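Local coordinates for protein putative Type I topoisomerase (Deinococcus radiodurans, PDB 3M4A) that binds DNA and, as a type IB topoisomerase, probably breaks, passes and rejoins single strands without ATP, at residues E61-A66 / G231-K236; W92-R97 / A235-T240. All blocks are in the same frame, centred on the assembly; numbering follows the deposited sequence.

In the fold
Both interactions use the chain entering helix 235-254 and share Ala235 and Lys236, and their centres lie about 11 Å apart. Interaction 1 joins the three-stranded sheet of the N-terminal part to the loop before that helix; it is buried and made of carbon contacts and one carboxylate oxygen at a ring edge, with no polar bond between its segments. Interaction 2, nearer the centre of the chain and partly buried, sets helix 91-113 against the first turns of helix 235-254 and relies on a two-bond salt bridge. Helix 91-113 links them: Arg97 pairs with Glu63 of interaction 1, while the Phe233 ring packs on the backbone of Arg94 and Arg97.

Interaction 1 of 2, residues E61-A66 / G231-K236; sequences ENELQA and GPFTAK
The Phe233 ring turns its edge to Glu63: OE2 of Glu63 lies in the ring plane, 3.7 Å from CE2 of Phe233, so the carboxylate oxygen meets the ring's C-H rim. The carboxylate and ring planes stand 68° apart. The ring also meets Phe98 edge-to-face and packs against Arg94, Arg97 and Ala101 of helix 91-113. The Pro232 ring, which follows a cis peptide bond, is directed toward Glu63. Its CG sits 3.7 Å from O of Glu63, and its CD is 3.8 Å from CG of Glu63, so backbone and side chain of the glutamate both pack against the proline. Glu63 reaches both rings because its CG stands between the backbone N and the carbonyl carbon (chi1 63°) and the chain then bends at chi2, bringing the carboxylate to the edge of Phe233 at CE2. OE1 of Glu63 forms a salt bridge with Arg97, which probably holds the carboxylate in its turn and balances its charge. The contact joins the loop leading into strand 64-69, the central strand of an antiparallel three-stranded sheet, to the loop that connects helix 219-230 with helix 235-254. On the sheet side, Gln65 and Ala66 both face Arg78 in a classic beta bulge. The Gln65 side chain folds back along its own segment, its NE2 donating to O of Asn62 at 2.9 Å, nearly straight and in the carbonyl plane, which probably steadies the loop before Glu63. On the other side the loop ends in Thr234, the N-cap of helix 235-254, whose OG1 accepts from N of Lys236 at 3.3 Å.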
loop_
_atom_site.group_PDB
_atom_site.type_symbol
_atom_site.label_atom_id
_atom_site.label_comp_id
_atom_site.label_asym_id
_atom_site.label_seq_id
_atom_site.Cartn_x
_atom_site.Cartn_y
_atom_site.Cartn_z
ATOM N N GLU A 61 -7.574 19.675 -8.543
ATOM C CA GLU A 61 -7.954 18.498 -7.752
ATOM C C GLU A 61 -6.798 17.538 -7.438
ATOM O O GLU A 61 -6.782 16.939 -6.363
ATOM C CB GLU A 61 -9.092 17.730 -8.439
ATOM C CG GLU A 61 -10.479 18.340 -8.215
ATOM C CD GLU A 61 -10.629 19.727 -8.825
ATOM O OE1 GLU A 61 -9.940 20.019 -9.827
ATOM O OE2 GLU A 61 -11.439 20.529 -8.305
ATOM N N ASN A 62 -5.850 17.392 -8.364
ATOM C CA ASN A 62 -4.717 16.464 -8.197
ATOM C C ASN A 62 -4.042 16.520 -6.825
ATOM O O ASN A 62 -3.659 17.595 -6.364
ATOM C CB ASN A 62 -3.651 16.723 -9.266
ATOM C CG ASN A 62 -3.981 16.075 -10.595
ATOM O OD1 ASN A 62 -4.309 14.890 -10.656
ATOM N ND2 ASN A 62 -3.878 16.846 -11.676
ATOM N N GLU A 63 -3.887 15.355 -6.192
ATOM C CA GLU A 63 -3.247 15.254 -4.876
ATOM C C GLU A 63 -1.776 15.688 -4.886
ATOM O O GLU A 63 -1.264 16.152 -3.866
ATOM C CB GLU A 63 -3.380 13.833 -4.296
ATOM C CG GLU A 63 -2.690 12.710 -5.100
ATOM C CD GLU A 63 -3.590 12.060 -6.144
ATOM O OE1 GLU A 63 -4.624 12.654 -6.504
ATOM O OE2 GLU A 63 -3.255 10.953 -6.620
ATOM N N LEU A 64 -1.103 15.510 -6.022
ATOM C CA LEU A 64 0.251 16.038 -6.217
ATOM C C LEU A 64 0.180 17.302 -7.076
ATOM O O LEU A 64 -0.043 17.229 -8.283
ATOM C CB LEU A 64 1.168 14.999 -6.874
ATOM C CG LEU A 64 2.620 15.446 -7.106
ATOM C CD1 LEU A 64 3.229 16.045 -5.841
ATOM C CD2 LEU A 64 3.463 14.289 -7.623
ATOM N N GLN A 65 0.378 18.451 -6.436
ATOM C CA GLN A 65 0.185 19.755 -7.079
ATOM C C GLN A 65 1.428 20.268 -7.808
ATOM O O GLN A 65 1.301 20.950 -8.823
ATOM C CB GLN A 65 -0.309 20.779 -6.053
ATOM C CG GLN A 65 -1.792 20.626 -5.736
ATOM C CD GLN A 65 -2.668 21.179 -6.843
ATOM O OE1 GLN A 65 -2.605 22.367 -7.147
ATOM N NE2 GLN A 65 -3.484 20.324 -7.452
ATOM N N ALA A 66 2.617 19.946 -7.297
ATOM C CA ALA A 66 3.864 20.283 -7.995
ATOM C C ALA A 66 5.055 19.433 -7.545
ATOM O O ALA A 66 5.099 18.974 -6.399
ATOM C CB ALA A 66 4.185 21.764 -7.816
ATOM N N GLY A 231 3.509 9.484 -2.582
ATOM C CA GLY A 231 3.204 10.734 -1.851
ATOM C C GLY A 231 2.168 11.571 -2.591
ATOM O O GLY A 231 2.217 11.656 -3.804
ATOM N N PRO A 232 1.218 12.199 -1.872
ATOM C CA PRO A 232 1.090 12.373 -0.434
ATOM C C PRO A 232 0.531 11.183 0.356
ATOM O O PRO A 232 0.421 11.263 1.578
ATOM C CB PRO A 232 0.122 13.557 -0.330
ATOM C CG PRO A 232 -0.746 13.407 -1.490
ATOM C CD PRO A 232 0.099 12.841 -2.590
ATOM N N PHE A 233 0.185 10.093 -0.317
ATOM C CA PHE A 233 -0.232 8.903 0.408
ATOM C C PHE A 233 0.978 8.348 1.145
ATOM O O PHE A 233 2.115 8.638 0.779
ATOM C CB PHE A 233 -0.850 7.876 -0.532
ATOM C CG PHE A 233 -2.048 8.396 -1.286
ATOM C CD1 PHE A 233 -3.271 8.552 -0.643
ATOM C CD2 PHE A 233 -1.952 8.753 -2.627
ATOM C CE1 PHE A 233 -4.386 9.031 -1.326
ATOM C CE2 PHE A 233 -3.061 9.246 -3.320
ATOM C CZ PHE A 233 -4.284 9.383 -2.672
ATOM N N THR A 234 0.728 7.593 2.211
ATOM C CA THR A 234 1.797 7.049 3.044
ATOM C C THR A 234 1.637 5.546 3.234
ATOM O O THR A 234 0.619 4.952 2.847
ATOM C CB THR A 234 1.812 7.692 4.452
ATOM O OG1 THR A 234 0.707 7.211 5.227
ATOM C CG2 THR A 234 1.753 9.226 4.365
ATOM N N ALA A 235 2.620 4.936 3.885
ATOM C CA ALA A 235 2.543 3.496 4.155
ATOM C C ALA A 235 1.233 3.093 4.841
ATOM O O ALA A 235 0.719 1.999 4.595
ATOM C CB ALA A 235 3.760 3.021 4.961
ATOM N N LYS A 236 0.665 3.958 5.691
ATOM C CA LYS A 236 -0.570 3.613 6.398
ATOM C C LYS A 236 -1.731 3.377 5.442
ATOM O O LYS A 236 -2.636 2.579 5.726
ATOM C CB LYS A 236 -0.983 4.700 7.402
ATOM C CG LYS A 236 -2.187 4.296 8.231
ATOM C CD LYS A 236 -2.474 5.271 9.377
ATOM C CE LYS A 236 -3.366 4.622 10.426
ATOM N NZ LYS A 236 -4.603 4.005 9.859
#

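Interaction 2 of 2, residues W92-R97 / A235-T240; sequences WQRLTR and AKDFRT
Arg94 grips the Asp237 carboxylate side-on: NE donates to OD1 of Asp237 at 2.8 Å, while NH2 donates to OD2 at 2.9 Å. Both bonds arrive on the syn side and are fairly straight, 166° at NE and 156° at NH2, and the two flat groups lie nearly coplanar. With CG anti to N (chi1 -167°), the extended side chain carries the guanidinium across from helix 91-113 to helix 235-254, whose nearest CA atoms here, those of Leu95 and Asp237, are 7.8 Å apart. In the catalytic core of this type IB topoisomerase the bridge thus joins the first turns of the two helices. OD2 of Asp237 also accepts from N of Thr234, and NH1 of Arg94 bonds O of Phe83, so both charged groups have further partners. A methionine in place of Arg94 would probably leave the Asp237 carboxylate without its cationic mate and O of Phe83 without this donor. Leu95 brings its end nearer helix 235-254 than the direction of its CB suggests, with CD2 3.7 Å from OG1 of Thr240 and CD1 4.1 Å from O of Thr240; Leu332 meets Leu95 from helix 323-337.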
loop_
_atom_site.group_PDB
_atom_site.type_symbol
_atom_site.label_atom_id
_atom_site.label_comp_id
_atom_site.label_asym_id
_atom_site.label_seq_id
_atom_site.Cartn_x
_atom_site.Cartn_y
_atom_site.Cartn_z
ATOM N N TRP A 92 -13.713 6.930 2.353
ATOM C CA TRP A 92 -14.052 6.465 1.006
ATOM C C TRP A 92 -13.462 7.379 -0.071
ATOM O O TRP A 92 -13.031 6.892 -1.120
ATOM C CB TRP A 92 -15.559 6.256 0.805
ATOM C CG TRP A 92 -16.380 7.495 0.857
ATOM C CD1 TRP A 92 -16.974 8.024 1.956
ATOM C CD2 TRP A 92 -16.713 8.358 -0.236
ATOM N NE1 TRP A 92 -17.656 9.166 1.624
ATOM C CE2 TRP A 92 -17.512 9.397 0.284
ATOM C CE3 TRP A 92 -16.412 8.358 -1.600
ATOM C CZ2 TRP A 92 -18.015 10.428 -0.509
ATOM C CZ3 TRP A 92 -16.921 9.394 -2.397
ATOM C CH2 TRP A 92 -17.716 10.402 -1.844
ATOM N N GLN A 93 -13.393 8.682 0.211
ATOM C CA GLN A 93 -12.788 9.643 -0.718
ATOM C C GLN A 93 -11.278 9.453 -0.855
ATOM O O GLN A 93 -10.745 9.410 -1.974
ATOM C CB GLN A 93 -13.060 11.080 -0.261
ATOM C CG GLN A 93 -14.515 11.450 -0.234
ATOM C CD GLN A 93 -14.725 12.841 0.325
ATOM O OE1 GLN A 93 -14.515 13.080 1.510
ATOM N NE2 GLN A 93 -15.142 13.759 -0.527
ATOM N N ARG A 94 -10.590 9.354 0.276
ATOM C CA ARG A 94 -9.145 9.143 0.260
ATOM C C ARG A 94 -8.787 7.818 -0.426
ATOM O O ARG A 94 -7.837 7.768 -1.217
ATOM C CB ARG A 94 -8.546 9.180 1.666
ATOM C CG ARG A 94 -7.028 9.275 1.658
ATOM C CD ARG A 94 -6.467 9.331 3.054
ATOM N NE ARG A 94 -5.009 9.179 3.085
ATOM C CZ ARG A 94 -4.148 10.186 2.959
ATOM N NH1 ARG A 94 -4.583 11.435 2.811
ATOM N NH2 ARG A 94 -2.844 9.955 3.011
ATOM N N LEU A 95 -9.548 6.765 -0.143
ATOM C CA LEU A 95 -9.255 5.442 -0.717
ATOM C C LEU A 95 -9.541 5.354 -2.216
ATOM O O LEU A 95 -8.836 4.651 -2.943
ATOM C CB LEU A 95 -10.034 4.339 0.014
ATOM C CG LEU A 95 -9.579 3.987 1.438
ATOM C CD1 LEU A 95 -10.293 2.744 1.940
ATOM C CD2 LEU A 95 -8.067 3.811 1.503
ATOM N N THR A 96 -10.585 6.029 -2.688
ATOM C CA THR A 96 -10.848 6.060 -4.128
ATOM C C THR A 96 -9.682 6.711 -4.846
ATOM O O THR A 96 -9.247 6.237 -5.888
ATOM C CB THR A 96 -12.137 6.864 -4.436
ATOM O OG1 THR A 96 -13.218 6.337 -3.664
ATOM C CG2 THR A 96 -12.485 6.783 -5.914
ATOM N N ARG A 97 -9.162 7.790 -4.274
ATOM C CA ARG A 97 -8.028 8.469 -4.864
ATOM C C ARG A 97 -6.755 7.626 -4.755
ATOM O O ARG A 97 -5.979 7.546 -5.700
ATOM C CB ARG A 97 -7.822 9.841 -4.231
ATOM C CG ARG A 97 -6.942 10.758 -5.062
ATOM C CD ARG A 97 -7.616 11.216 -6.375
ATOM N NE ARG A 97 -8.668 12.203 -6.148
ATOM C CZ ARG A 97 -8.475 13.511 -5.969
ATOM N NH1 ARG A 97 -7.252 14.028 -5.963
ATOM N NH2 ARG A 97 -9.516 14.312 -5.783
ATOM N N ALA A 235 2.620 4.936 3.885
ATOM C CA ALA A 235 2.543 3.496 4.155
ATOM C C ALA A 235 1.233 3.093 4.841
ATOM O O ALA A 235 0.719 1.999 4.595
ATOM C CB ALA A 235 3.760 3.021 4.961
ATOM N N LYS A 236 0.665 3.958 5.691
ATOM C CA LYS A 236 -0.570 3.613 6.398
ATOM C C LYS A 236 -1.731 3.377 5.442
ATOM O O LYS A 236 -2.636 2.579 5.726
ATOM C CB LYS A 236 -0.983 4.700 7.402
ATOM C CG LYS A 236 -2.187 4.296 8.231
ATOM C CD LYS A 236 -2.474 5.271 9.377
ATOM C CE LYS A 236 -3.366 4.622 10.426
ATOM N NZ LYS A 236 -4.603 4.005 9.859
ATOM N N ASP A 237 -1.723 4.084 4.316
ATOM C CA ASP A 237 -2.775 3.904 3.322
ATOM C C ASP A 237 -2.816 2.471 2.772
ATOM O O ASP A 237 -3.875 2.001 2.361
ATOM C CB ASP A 237 -2.649 4.925 2.190
ATOM C CG ASP A 237 -2.975 6.337 2.651
ATOM O OD1 ASP A 237 -4.144 6.567 3.024
ATOM O OD2 ASP A 237 -2.064 7.198 2.647
ATOM N N PHE A 238 -1.697 1.756 2.774
ATOM C CA PHE A 238 -1.736 0.340 2.352
ATOM C C PHE A 238 -2.536 -0.515 3.332
ATOM O O PHE A 238 -3.176 -1.495 2.929
ATOM C CB PHE A 238 -0.338 -0.257 2.235
ATOM C CG PHE A 238 0.467 0.252 1.067
ATOM C CD1 PHE A 238 0.050 0.016 -0.240
ATOM C CD2 PHE A 238 1.660 0.921 1.279
ATOM C CE1 PHE A 238 0.793 0.462 -1.314
ATOM C CE2 PHE A 238 2.421 1.379 0.204
ATOM C CZ PHE A 238 1.985 1.144 -1.100
ATOM N N ARG A 239 -2.522 -0.140 4.612
ATOM C CA ARG A 239 -3.243 -0.904 5.626
ATOM C C ARG A 239 -4.733 -0.586 5.656
ATOM O O ARG A 239 -5.547 -1.486 5.808
ATOM C CB ARG A 239 -2.596 -0.736 7.003
ATOM C CG ARG A 239 -1.349 -1.597 7.121
ATOM C CD ARG A 239 -0.481 -1.214 8.301
ATOM N NE ARG A 239 -1.190 -1.333 9.584
ATOM C CZ ARG A 239 -1.388 -2.476 10.240
ATOM N NH1 ARG A 239 -0.968 -3.636 9.748
ATOM N NH2 ARG A 239 -2.013 -2.451 11.412
ATOM N N THR A 240 -5.096 0.677 5.446
ATOM C CA THR A 240 -6.505 1.046 5.348
ATOM C C THR A 240 -7.123 0.524 4.027
ATOM O O THR A 240 -8.187 -0.078 4.033
ATOM C CB THR A 240 -6.709 2.569 5.477
ATOM O OG1 THR A 240 -5.967 3.254 4.462
ATOM C CG2 THR A 240 -6.262 3.061 6.860
#